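Local coordinates for proto-oncogene tyrosine-protein kinase receptor Ret (Danio rerio, PDB 7AMK), which is a receptor tyrosine kinase whose extracellular cadherin-like domains take part in assembly with GDNF and its co-receptor GFR alpha 1, at residues F3-Y8 with A148-R153; L22-S27 with T184-V189; I364-V369 with Y454-Q459; G434-N439 with T469-S474. The protein carries 4 engineered substitutions. All blocks are in the same frame, centred on the assembly; numbering follows the deposited sequence.

Contact 1. Residues F3-Y8 with A148-R153; sequences FPQRLY and ALRQLR
Pro4 and Leu149 make the apolar part of this contact. The pyrrolidine ring and the leucine side chain run past each other in opposite directions, and Pro4 CB comes within 3.4 Å of Leu149 CD1, tighter than usual for two carbons. Both residues are buried; a compact ring and a branched methyl end suit close apolar packing. The polar part is set by Gln5. Its CG stands anti to the backbone N (chi1 -177°) and the chain beyond it is extended, which carries the amide across the Arg150 side chain at about a right angle. Gln5 OE1 lies 2.9 Å from Arg150 NH2, while NE2 sits over a face of the guanidinium. Arg150 NH1 is hydrogen-bonded to Ser136 O. The two segments belong to the first two cadherin-like domains, which fold against each other here, and Leu149 and Arg150 form a classic beta bulge opposite Leu187. A hydrogen bond within segment 3-8 orients the glutamine amide: NE2 donates to Leu7 O at 3.0 Å. The same nitrogen also lies 3.5 Å above one face of the Tyr8 ring, toward its rim. Water mediates the remaining link, accepting from Tyr8 OH at 2.8 Å and donating both to Gln5 OE1 and, at 3.2 Å, to Leu149 O. With an alanine at Gln5, this water would probably lose one of its three protein partners and Leu7 O its side-chain donor, leaving a gap beside Arg150.

Contact 2. Residues L22-S27 with T184-V189; sequences LLQVIS and TSELVV
Gln24 and Glu186 join two beta-sandwich domains of the cadherin-like type, reaching from the edge strand 21-24 of the first to strand 186-189 of the second. Neither backbone comes close, so long polar side chains suit the span. Gln24 has CG opposite its backbone N (chi1 -178°) and an extended chain that delivers the amide to the carboxylate. Glu186 starts differently, its CG beside the backbone N (chi1 -66°), then straightens, so that the two chains cross at about a right angle with their flat ends turned 36° apart. The bond runs from Gln24 NE2 to Glu186 OE2 over 3.1 Å and uses the anti lone pair of that oxygen. The other end of the glutamine amide is also engaged, OE1 accepting from Gln151 NE2, which fixes which way round the group sits. Ile26 adds a loose apolar neighbour, its CD1 4.2 Å from Glu186 OE2. A leucine in place of Glu186 would probably leave Gln24 NE2 without its acceptor across the domain boundary and free the Thr184 hydroxyl to turn. That hydroxyl holds the second carboxylate oxygen: Thr184 OG1 donates to Glu186 OE1 at 2.6 Å, approaching from above the carboxylate plane.

Contact 3. Residues I364-V369 with Y454-Q459; sequences IRFSQV and YVVIAQ. Engineered in segment 364-369: Gln368 (natural residue Asn).
A single aromatic ring, that of Phe366, makes every close approach of this contact, reaching from an irregular loop onto the regular strand 451-460 at Val456 and Ala458. The far end of the ring does the touching. Phe366 CZ lies 3.8 Å from Ala458 CB and 3.9 Å from Val456 CG1, and CE2 comes equally near the carbonyl oxygen of Val456. The approach to the strand is oblique, and the phenylalanine and valine side chains cross at about a right angle. With CG anti to the carbonyl carbon (chi1 -68°), the ring is directed at the strand. Val456 turns its CG1 anti to the backbone N, which presents that methyl to the ring.

Residue size fits the place: the small methyl of Ala458 leaves room for the phenyl group, whereas Val456, two residues back on the same side of the strand, offers a branched apolar wall. Val390, which meets both Phe366 and Ala458, and Thr469 on the next strand add further neighbours. Beyond the ring the chain bends in an ST turn, where Ser367 OG accepts from Val369 N at 3.1 Å. The engineered Gln368 within that turn is hydrogen-bonded to His202 of a neighbouring subunit. The loop leads into strand 371-375, so Phe366 packs, by the far end of its ring, at the start of a cadherin-like beta sandwich, the fourth of the chain.

Contact 4. Residues G434-N439 with T469-S474; sequences GVLYVN and TQLTVS. With FUC (alpha-L-fucopyranose), chain G; NAG (2-acetamido-2-deoxy-beta-D-glucopyranose), chain B.
Leu436 holds CG beside its backbone N (chi1 -85°) and Leu471 holds its own anti to N (chi1 -178°), which points the two side chains at each other, tip to tip. They meet in the core of a beta sandwich, the fourth cadherin-like domain, where strand 433-438 belongs to one sheet and strand 466-475 to the other. Leu436 CD2 is the foremost atom, 3.4 Å from Leu471 CD1, a tight fit, and 3.7 Å from Leu471 CD2, so it sits against both methyls of its partner. Its other methyl, CD1, stands 4.0 Å from Leu471 CD1. Val473 comes in more loosely from two residues along, its CG2 4.4 Å from Leu436 CD2. Branched aliphatic residues suit the middle of such a sandwich, since their methyls fill the space between the two sheets, where Leu436 CA and Val473 CA are 9.8 Å apart, and Phe373 packs against both leucines. Where strand 433-438 ends, the chain carries sugar: Asn439 is glycosylated, and NAG is also hydrogen-bonded to Ser424 OG. The modelled link from Asn439 OD1 to fucose is doubtful, but the N-glycosidic bond is plain, with Asn439 ND2 1.4 Å from C1 of NAG.

Overall arrangement
The four contacts form two pairs at far ends of an elongated chain. Contacts 1 and 2 lie side by side, centres about 6 Å apart, and both join the first cadherin-like domain to the second; strands 147-151 and 186-189, neighbours in one sheet, tie them together. Contacts 3 and 4 share the fourth domain, centres about 12 Å apart, through adjacent strands 451-460 and 466-475, where Val456 and Leu471 touch. Between the pairs the centres are some 81 to 90 Å apart; the calcium sites are built from residues of the second and third cadherin-like domains. In the two-chain assembly, Thr472 and Ser474 of contact 4 pack on Arg6 of the second subunit, a residue of segment 3-8.

Contact 1. Residues F3-Y8 with A148-R153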
# COMPACT_ATOMS: atom_id res chain seq x y z
N PHE A 3 -42.60 13.56 -12.83
CA PHE A 3 -42.60 14.83 -13.53
C PHE A 3 -41.35 14.94 -14.39
O PHE A 3 -40.23 14.83 -13.87
CB PHE A 3 -42.65 15.97 -12.53
CG PHE A 3 -43.95 16.07 -11.78
CD1 PHE A 3 -45.13 16.38 -12.43
CD2 PHE A 3 -43.98 15.90 -10.41
CE1 PHE A 3 -46.32 16.49 -11.73
CE2 PHE A 3 -45.17 16.00 -9.69
CZ PHE A 3 -46.34 16.30 -10.36
N PRO A 4 -41.48 15.10 -15.71
CA PRO A 4 -40.29 15.28 -16.55
C PRO A 4 -39.63 16.66 -16.40
O PRO A 4 -38.61 16.92 -17.04
CB PRO A 4 -40.84 15.08 -17.96
CG PRO A 4 -42.29 15.56 -17.84
CD PRO A 4 -42.71 15.00 -16.51
N GLN A 5 -40.18 17.52 -15.55
CA GLN A 5 -39.79 18.92 -15.47
C GLN A 5 -40.04 19.38 -14.03
O GLN A 5 -41.15 19.21 -13.52
CB GLN A 5 -40.62 19.72 -16.48
CG GLN A 5 -40.28 21.17 -16.55
CD GLN A 5 -40.96 21.89 -17.71
OE1 GLN A 5 -41.42 21.26 -18.67
NE2 GLN A 5 -41.02 23.21 -17.62
N ARG A 6 -39.02 19.93 -13.37
CA ARG A 6 -39.15 20.31 -11.96
C ARG A 6 -39.72 21.71 -11.74
O ARG A 6 -40.21 22.00 -10.64
CB ARG A 6 -37.79 20.25 -11.24
CG ARG A 6 -37.38 18.87 -10.72
N LEU A 7 -39.68 22.57 -12.75
CA LEU A 7 -40.05 23.97 -12.59
C LEU A 7 -40.75 24.46 -13.84
O LEU A 7 -40.27 24.25 -14.95
CB LEU A 7 -38.80 24.82 -12.30
CG LEU A 7 -38.95 26.34 -12.31
CD1 LEU A 7 -39.82 26.77 -11.17
CD2 LEU A 7 -37.58 26.99 -12.21
N TYR A 8 -41.90 25.11 -13.67
CA TYR A 8 -42.57 25.79 -14.76
C TYR A 8 -42.49 27.28 -14.51
O TYR A 8 -42.45 27.73 -13.36
CB TYR A 8 -44.03 25.35 -14.91
CG TYR A 8 -44.22 23.93 -15.37
CD1 TYR A 8 -44.21 22.87 -14.46
CD2 TYR A 8 -44.42 23.63 -16.72
CE1 TYR A 8 -44.37 21.57 -14.88
CE2 TYR A 8 -44.60 22.33 -17.15
CZ TYR A 8 -44.56 21.31 -16.24
OH TYR A 8 -44.73 20.02 -16.66
N ALA A 148 -46.74 11.98 -23.39
CA ALA A 148 -46.49 13.39 -23.61
C ALA A 148 -45.45 13.86 -22.62
O ALA A 148 -45.35 13.36 -21.50
CB ALA A 148 -47.77 14.22 -23.46
N LEU A 149 -44.69 14.81 -23.04
CA LEU A 149 -43.54 15.27 -22.29
C LEU A 149 -43.59 16.76 -22.00
O LEU A 149 -43.22 17.18 -20.91
CB LEU A 149 -42.29 14.94 -23.08
CG LEU A 149 -40.94 15.27 -22.50
CD1 LEU A 149 -40.77 14.35 -21.32
CD2 LEU A 149 -39.92 14.97 -23.57
N ARG A 150 -44.03 17.57 -22.96
CA ARG A 150 -44.05 19.01 -22.77
C ARG A 150 -45.11 19.58 -23.69
O ARG A 150 -45.17 19.21 -24.87
CB ARG A 150 -42.67 19.64 -23.05
CG ARG A 150 -42.68 21.20 -23.16
CD ARG A 150 -41.27 21.80 -23.18
NE ARG A 150 -40.61 21.32 -21.97
CZ ARG A 150 -39.49 21.79 -21.44
NH1 ARG A 150 -38.80 22.77 -22.02
NH2 ARG A 150 -39.05 21.27 -20.29
N GLN A 151 -45.96 20.45 -23.14
CA GLN A 151 -46.88 21.26 -23.93
C GLN A 151 -46.08 22.38 -24.58
O GLN A 151 -45.47 23.19 -23.87
CB GLN A 151 -48.00 21.83 -23.06
CG GLN A 151 -49.00 22.84 -23.73
CD GLN A 151 -49.56 22.37 -25.08
OE1 GLN A 151 -49.27 22.95 -26.10
NE2 GLN A 151 -50.36 21.31 -25.08
N LEU A 152 -46.10 22.43 -25.91
CA LEU A 152 -45.29 23.39 -26.66
C LEU A 152 -45.97 24.75 -26.89
O LEU A 152 -45.27 25.75 -27.06
CB LEU A 152 -44.89 22.77 -28.02
CG LEU A 152 -43.82 21.68 -27.92
CD1 LEU A 152 -43.40 21.15 -29.29
CD2 LEU A 152 -42.62 22.20 -27.14
N ARG A 153 -47.30 24.82 -26.93
CA ARG A 153 -47.97 26.12 -27.11
C ARG A 153 -47.74 27.05 -25.93
O ARG A 153 -47.88 26.65 -24.77
CB ARG A 153 -49.48 25.93 -27.29
CG ARG A 153 -49.93 25.48 -28.67
CD ARG A 153 -51.41 25.07 -28.69
NE ARG A 153 -51.69 23.94 -27.79
CZ ARG A 153 -52.85 23.30 -27.72
NH1 ARG A 153 -53.86 23.63 -28.50
NH2 ARG A 153 -53.00 22.30 -26.84
O HOH W 1 -43.47 19.83 -19.14

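Contact 2. Residues L22-S27 with T184-V189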
# COMPACT_ATOMS: atom_id res chain seq x y z
N LEU A 22 -52.94 29.35 -18.93
CA LEU A 22 -51.59 29.83 -18.62
C LEU A 22 -50.51 28.84 -19.04
O LEU A 22 -49.51 29.22 -19.66
CB LEU A 22 -51.45 30.12 -17.12
CG LEU A 22 -52.43 31.14 -16.53
CD1 LEU A 22 -52.26 31.29 -15.01
CD2 LEU A 22 -52.30 32.52 -17.22
N LEU A 23 -50.69 27.57 -18.69
CA LEU A 23 -49.72 26.54 -19.02
C LEU A 23 -50.33 25.20 -18.64
O LEU A 23 -51.38 25.14 -17.99
CB LEU A 23 -48.38 26.77 -18.29
CG LEU A 23 -48.43 27.00 -16.76
CD1 LEU A 23 -48.56 25.70 -15.93
CD2 LEU A 23 -47.23 27.82 -16.30
N GLN A 24 -49.67 24.13 -19.06
CA GLN A 24 -50.10 22.76 -18.83
C GLN A 24 -48.99 21.98 -18.13
O GLN A 24 -47.90 21.83 -18.68
CB GLN A 24 -50.48 22.09 -20.14
CG GLN A 24 -51.00 20.67 -19.94
CD GLN A 24 -51.11 19.95 -21.27
OE1 GLN A 24 -51.10 20.58 -22.32
NE2 GLN A 24 -51.21 18.61 -21.22
N VAL A 25 -49.27 21.55 -16.89
CA VAL A 25 -48.37 20.68 -16.12
C VAL A 25 -48.50 19.26 -16.65
O VAL A 25 -49.62 18.75 -16.82
CB VAL A 25 -48.75 20.72 -14.63
CG1 VAL A 25 -48.01 19.64 -13.85
CG2 VAL A 25 -48.49 22.07 -14.03
N ILE A 26 -47.36 18.60 -16.87
CA ILE A 26 -47.33 17.25 -17.44
C ILE A 26 -46.96 16.24 -16.37
O ILE A 26 -46.02 16.45 -15.59
CB ILE A 26 -46.33 17.15 -18.61
CG1 ILE A 26 -46.69 18.15 -19.69
CG2 ILE A 26 -46.29 15.70 -19.15
CD1 ILE A 26 -47.91 17.76 -20.47
N SER A 27 -47.68 15.12 -16.34
CA SER A 27 -47.31 13.98 -15.51
C SER A 27 -47.17 12.76 -16.40
O SER A 27 -48.04 12.50 -17.23
CB SER A 27 -48.35 13.71 -14.41
OG SER A 27 -47.91 12.71 -13.49
N THR A 184 -52.66 17.97 -29.95
CA THR A 184 -52.52 18.65 -28.68
C THR A 184 -51.32 19.59 -28.63
O THR A 184 -51.14 20.28 -27.63
CB THR A 184 -52.43 17.63 -27.55
OG1 THR A 184 -51.28 16.79 -27.76
CG2 THR A 184 -53.68 16.75 -27.55
N SER A 185 -50.51 19.64 -29.69
CA SER A 185 -49.26 20.41 -29.69
C SER A 185 -48.28 19.97 -28.60
O SER A 185 -47.43 20.75 -28.16
CB SER A 185 -49.53 21.91 -29.58
OG SER A 185 -50.05 22.41 -30.79
N GLU A 186 -48.33 18.72 -28.15
CA GLU A 186 -47.38 18.27 -27.13
C GLU A 186 -46.17 17.59 -27.76
O GLU A 186 -46.31 16.80 -28.69
CB GLU A 186 -48.02 17.28 -26.15
CG GLU A 186 -49.12 17.83 -25.29
CD GLU A 186 -50.06 16.74 -24.77
OE1 GLU A 186 -50.38 15.78 -25.53
OE2 GLU A 186 -50.48 16.84 -23.60
N LEU A 187 -44.98 17.86 -27.22
CA LEU A 187 -43.85 16.98 -27.49
C LEU A 187 -44.06 15.67 -26.75
O LEU A 187 -44.39 15.67 -25.57
CB LEU A 187 -42.56 17.65 -27.04
CG LEU A 187 -41.25 16.89 -27.18
CD1 LEU A 187 -40.86 16.68 -28.66
CD2 LEU A 187 -40.19 17.65 -26.40
N VAL A 188 -43.92 14.54 -27.45
CA VAL A 188 -44.16 13.24 -26.84
C VAL A 188 -42.94 12.33 -27.04
O VAL A 188 -42.21 12.45 -28.02
CB VAL A 188 -45.39 12.57 -27.44
CG1 VAL A 188 -46.60 13.51 -27.45
CG2 VAL A 188 -45.05 12.05 -28.83
N VAL A 189 -42.72 11.40 -26.10
CA VAL A 189 -41.74 10.35 -26.30
C VAL A 189 -42.48 9.13 -26.83
O VAL A 189 -43.50 8.71 -26.26
CB VAL A 189 -40.96 10.03 -25.01
CG1 VAL A 189 -41.87 9.51 -23.89
CG2 VAL A 189 -39.81 9.04 -25.30

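Contact 3. Residues I364-V369 with Y454-Q459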
# COMPACT_ATOMS: atom_id res chain seq x y z
N ILE A 364 10.27 -19.37 13.40
CA ILE A 364 11.08 -18.38 14.08
C ILE A 364 12.40 -19.06 14.42
O ILE A 364 12.44 -19.99 15.23
CB ILE A 364 10.40 -17.82 15.34
CG1 ILE A 364 9.04 -17.20 15.01
CG2 ILE A 364 11.29 -16.83 16.04
CD1 ILE A 364 9.12 -16.02 14.05
N ARG A 365 13.48 -18.62 13.78
CA ARG A 365 14.70 -19.41 13.86
C ARG A 365 15.82 -18.67 13.14
O ARG A 365 15.62 -18.11 12.06
CB ARG A 365 14.50 -20.80 13.24
CG ARG A 365 14.28 -20.77 11.72
CD ARG A 365 13.90 -22.14 11.17
NE ARG A 365 13.68 -22.07 9.73
CZ ARG A 365 12.95 -22.93 9.04
NH1 ARG A 365 12.31 -23.94 9.63
NH2 ARG A 365 12.84 -22.77 7.72
N PHE A 366 17.00 -18.65 13.76
CA PHE A 366 18.18 -18.20 13.06
C PHE A 366 18.66 -19.29 12.11
O PHE A 366 18.42 -20.48 12.33
CB PHE A 366 19.30 -17.85 14.04
CG PHE A 366 19.03 -16.65 14.90
CD1 PHE A 366 19.21 -15.36 14.40
CD2 PHE A 366 18.66 -16.79 16.23
CE1 PHE A 366 18.98 -14.24 15.20
CE2 PHE A 366 18.43 -15.68 17.04
CZ PHE A 366 18.59 -14.40 16.51
N SER A 367 19.34 -18.88 11.05
CA SER A 367 20.06 -19.87 10.26
C SER A 367 21.04 -20.60 11.17
O SER A 367 21.36 -20.16 12.28
CB SER A 367 20.79 -19.22 9.10
OG SER A 367 22.01 -18.68 9.54
N GLN A 368 21.51 -21.75 10.69
CA GLN A 368 22.50 -22.49 11.45
C GLN A 368 23.90 -21.92 11.29
O GLN A 368 24.86 -22.52 11.79
CB GLN A 368 22.45 -23.97 11.06
CG GLN A 368 22.22 -24.23 9.59
CD GLN A 368 21.74 -25.65 9.33
OE1 GLN A 368 22.26 -26.35 8.45
NE2 GLN A 368 20.74 -26.08 10.09
N VAL A 369 24.02 -20.77 10.63
CA VAL A 369 25.29 -20.05 10.49
C VAL A 369 25.39 -19.03 11.62
O VAL A 369 24.71 -18.00 11.60
CB VAL A 369 25.41 -19.35 9.12
CG1 VAL A 369 26.64 -18.45 9.11
CG2 VAL A 369 25.47 -20.36 7.97
N TYR A 454 28.97 -14.33 22.53
CA TYR A 454 27.64 -14.07 23.03
C TYR A 454 26.66 -15.13 22.55
O TYR A 454 26.92 -15.88 21.60
CB TYR A 454 27.11 -12.70 22.58
CG TYR A 454 27.84 -11.49 23.09
CD1 TYR A 454 28.94 -10.98 22.39
CD2 TYR A 454 27.43 -10.83 24.23
CE1 TYR A 454 29.61 -9.85 22.84
CE2 TYR A 454 28.09 -9.69 24.68
CZ TYR A 454 29.18 -9.21 23.98
OH TYR A 454 29.85 -8.10 24.41
N VAL A 455 25.52 -15.18 23.21
CA VAL A 455 24.33 -15.82 22.69
C VAL A 455 23.36 -14.71 22.32
O VAL A 455 23.14 -13.78 23.10
CB VAL A 455 23.70 -16.79 23.70
CG1 VAL A 455 22.31 -17.19 23.22
CG2 VAL A 455 24.57 -18.04 23.87
N VAL A 456 22.81 -14.77 21.11
CA VAL A 456 21.75 -13.88 20.70
C VAL A 456 20.43 -14.62 20.85
O VAL A 456 20.31 -15.78 20.42
CB VAL A 456 21.93 -13.38 19.27
CG1 VAL A 456 20.86 -12.35 18.98
CG2 VAL A 456 23.34 -12.82 19.06
N ILE A 457 19.45 -13.96 21.45
CA ILE A 457 18.14 -14.54 21.71
C ILE A 457 17.11 -13.67 21.01
O ILE A 457 17.01 -12.47 21.30
CB ILE A 457 17.84 -14.65 23.21
CG1 ILE A 457 18.90 -15.51 23.89
CG2 ILE A 457 16.47 -15.26 23.43
CD1 ILE A 457 18.72 -15.68 25.40
N ALA A 458 16.35 -14.27 20.10
CA ALA A 458 15.21 -13.61 19.49
C ALA A 458 13.95 -14.14 20.14
O ALA A 458 13.91 -15.30 20.54
CB ALA A 458 15.18 -13.83 17.98
N GLN A 459 12.93 -13.29 20.23
CA GLN A 459 11.67 -13.65 20.87
C GLN A 459 10.53 -13.06 20.04
O GLN A 459 10.43 -11.84 19.91
CB GLN A 459 11.61 -13.15 22.33
CG GLN A 459 10.23 -13.35 23.00
CD GLN A 459 10.18 -13.00 24.50
OE1 GLN A 459 11.21 -12.79 25.16
NE2 GLN A 459 8.98 -12.94 25.04

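Contact 4. Residues G434-N439 with T469-S474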
# COMPACT_ATOMS: atom_id res chain seq x y z
N GLY A 434 18.15 -6.75 14.44
CA GLY A 434 18.97 -6.34 15.57
C GLY A 434 20.25 -5.70 15.07
O GLY A 434 20.86 -6.17 14.11
N VAL A 435 20.65 -4.61 15.73
CA VAL A 435 21.85 -3.86 15.35
C VAL A 435 22.84 -3.92 16.51
O VAL A 435 22.56 -3.39 17.60
CB VAL A 435 21.52 -2.40 14.98
CG1 VAL A 435 22.81 -1.58 14.86
CG2 VAL A 435 20.68 -2.35 13.69
N LEU A 436 23.98 -4.56 16.27
CA LEU A 436 25.10 -4.58 17.21
C LEU A 436 25.92 -3.30 17.10
O LEU A 436 26.30 -2.88 16.01
CB LEU A 436 25.98 -5.79 16.95
CG LEU A 436 25.51 -7.08 17.64
CD1 LEU A 436 24.31 -7.71 16.93
CD2 LEU A 436 26.67 -8.06 17.77
N TYR A 437 26.20 -2.68 18.24
CA TYR A 437 27.00 -1.47 18.27
C TYR A 437 27.91 -1.51 19.48
O TYR A 437 27.70 -2.29 20.41
CB TYR A 437 26.12 -0.21 18.31
CG TYR A 437 25.18 -0.17 19.50
CD1 TYR A 437 24.07 -1.01 19.55
CD2 TYR A 437 25.41 0.69 20.56
CE1 TYR A 437 23.21 -0.99 20.65
CE2 TYR A 437 24.55 0.72 21.66
CZ TYR A 437 23.46 -0.12 21.70
OH TYR A 437 22.61 -0.08 22.78
N VAL A 438 28.93 -0.68 19.45
CA VAL A 438 29.87 -0.60 20.56
C VAL A 438 29.24 0.21 21.69
O VAL A 438 28.44 1.13 21.46
CB VAL A 438 31.21 0.00 20.10
CG1 VAL A 438 31.68 -0.64 18.81
CG2 VAL A 438 31.07 1.49 19.93
N ASN A 439 29.60 -0.14 22.92
CA ASN A 439 29.09 0.58 24.07
C ASN A 439 30.25 1.16 24.88
O ASN A 439 30.58 2.34 24.73
CB ASN A 439 28.21 -0.35 24.92
CG ASN A 439 27.85 0.26 26.27
OD1 ASN A 439 27.78 1.48 26.42
ND2 ASN A 439 27.63 -0.61 27.26
N THR A 469 21.12 -18.14 18.76
CA THR A 469 22.29 -18.45 17.96
C THR A 469 23.52 -17.90 18.66
O THR A 469 23.41 -17.09 19.58
CB THR A 469 22.20 -17.87 16.54
OG1 THR A 469 23.16 -18.53 15.71
CG2 THR A 469 22.47 -16.35 16.53
N GLN A 470 24.69 -18.34 18.21
CA GLN A 470 25.94 -17.93 18.80
C GLN A 470 26.52 -16.72 18.06
O GLN A 470 26.27 -16.51 16.87
CB GLN A 470 26.95 -19.08 18.79
CG GLN A 470 26.65 -20.15 19.82
N LEU A 471 27.32 -15.94 18.77
CA LEU A 471 27.82 -14.69 18.19
C LEU A 471 29.18 -14.37 18.80
O LEU A 471 29.29 -14.29 20.03
CB LEU A 471 26.82 -13.54 18.41
CG LEU A 471 27.11 -12.15 17.84
CD1 LEU A 471 25.80 -11.37 17.67
CD2 LEU A 471 28.11 -11.37 18.69
N THR A 472 30.19 -14.18 17.95
CA THR A 472 31.52 -13.77 18.40
C THR A 472 31.88 -12.42 17.80
O THR A 472 31.60 -12.14 16.63
CB THR A 472 32.60 -14.80 18.02
OG1 THR A 472 32.62 -14.98 16.60
CG2 THR A 472 32.34 -16.14 18.70
N VAL A 473 32.51 -11.58 18.62
CA VAL A 473 33.02 -10.28 18.19
C VAL A 473 34.52 -10.25 18.46
O VAL A 473 34.96 -10.53 19.58
CB VAL A 473 32.30 -9.13 18.91
CG1 VAL A 473 32.85 -7.80 18.44
CG2 VAL A 473 30.79 -9.21 18.68
N SER A 474 35.30 -9.90 17.44
CA SER A 474 36.75 -9.85 17.57
C SER A 474 37.22 -8.43 17.33
O SER A 474 37.08 -7.90 16.21
CB SER A 474 37.43 -10.82 16.60
OG SER A 474 38.84 -10.64 16.63
C1 FUC G . 29.27 3.41 30.05
C2 FUC G . 30.21 4.64 29.86
C3 FUC G . 30.88 4.63 28.46
C4 FUC G . 29.83 4.43 27.35
C5 FUC G . 29.01 3.17 27.67
C6 FUC G . 27.92 2.83 26.64
O2 FUC G . 31.18 4.79 30.91
O3 FUC G . 31.53 5.87 28.22
O4 FUC G . 28.97 5.57 27.27
O5 FUC G . 28.37 3.29 28.96
C1 NAG B . 27.29 -0.22 28.60
C2 NAG B . 26.72 -1.41 29.38
C3 NAG B . 26.45 -1.02 30.83
C4 NAG B . 27.67 -0.38 31.46
C5 NAG B . 28.20 0.75 30.59
C6 NAG B . 29.50 1.32 31.10
C7 NAG B . 25.52 -3.00 27.96
C8 NAG B . 26.85 -3.65 27.75
N2 NAG B . 25.52 -1.92 28.75
O3 NAG B . 26.10 -2.21 31.53
O4 NAG B . 27.33 0.19 32.72
O5 NAG B . 28.45 0.27 29.26
O6 NAG B . 30.08 2.22 30.16
O7 NAG B . 24.48 -3.42 27.44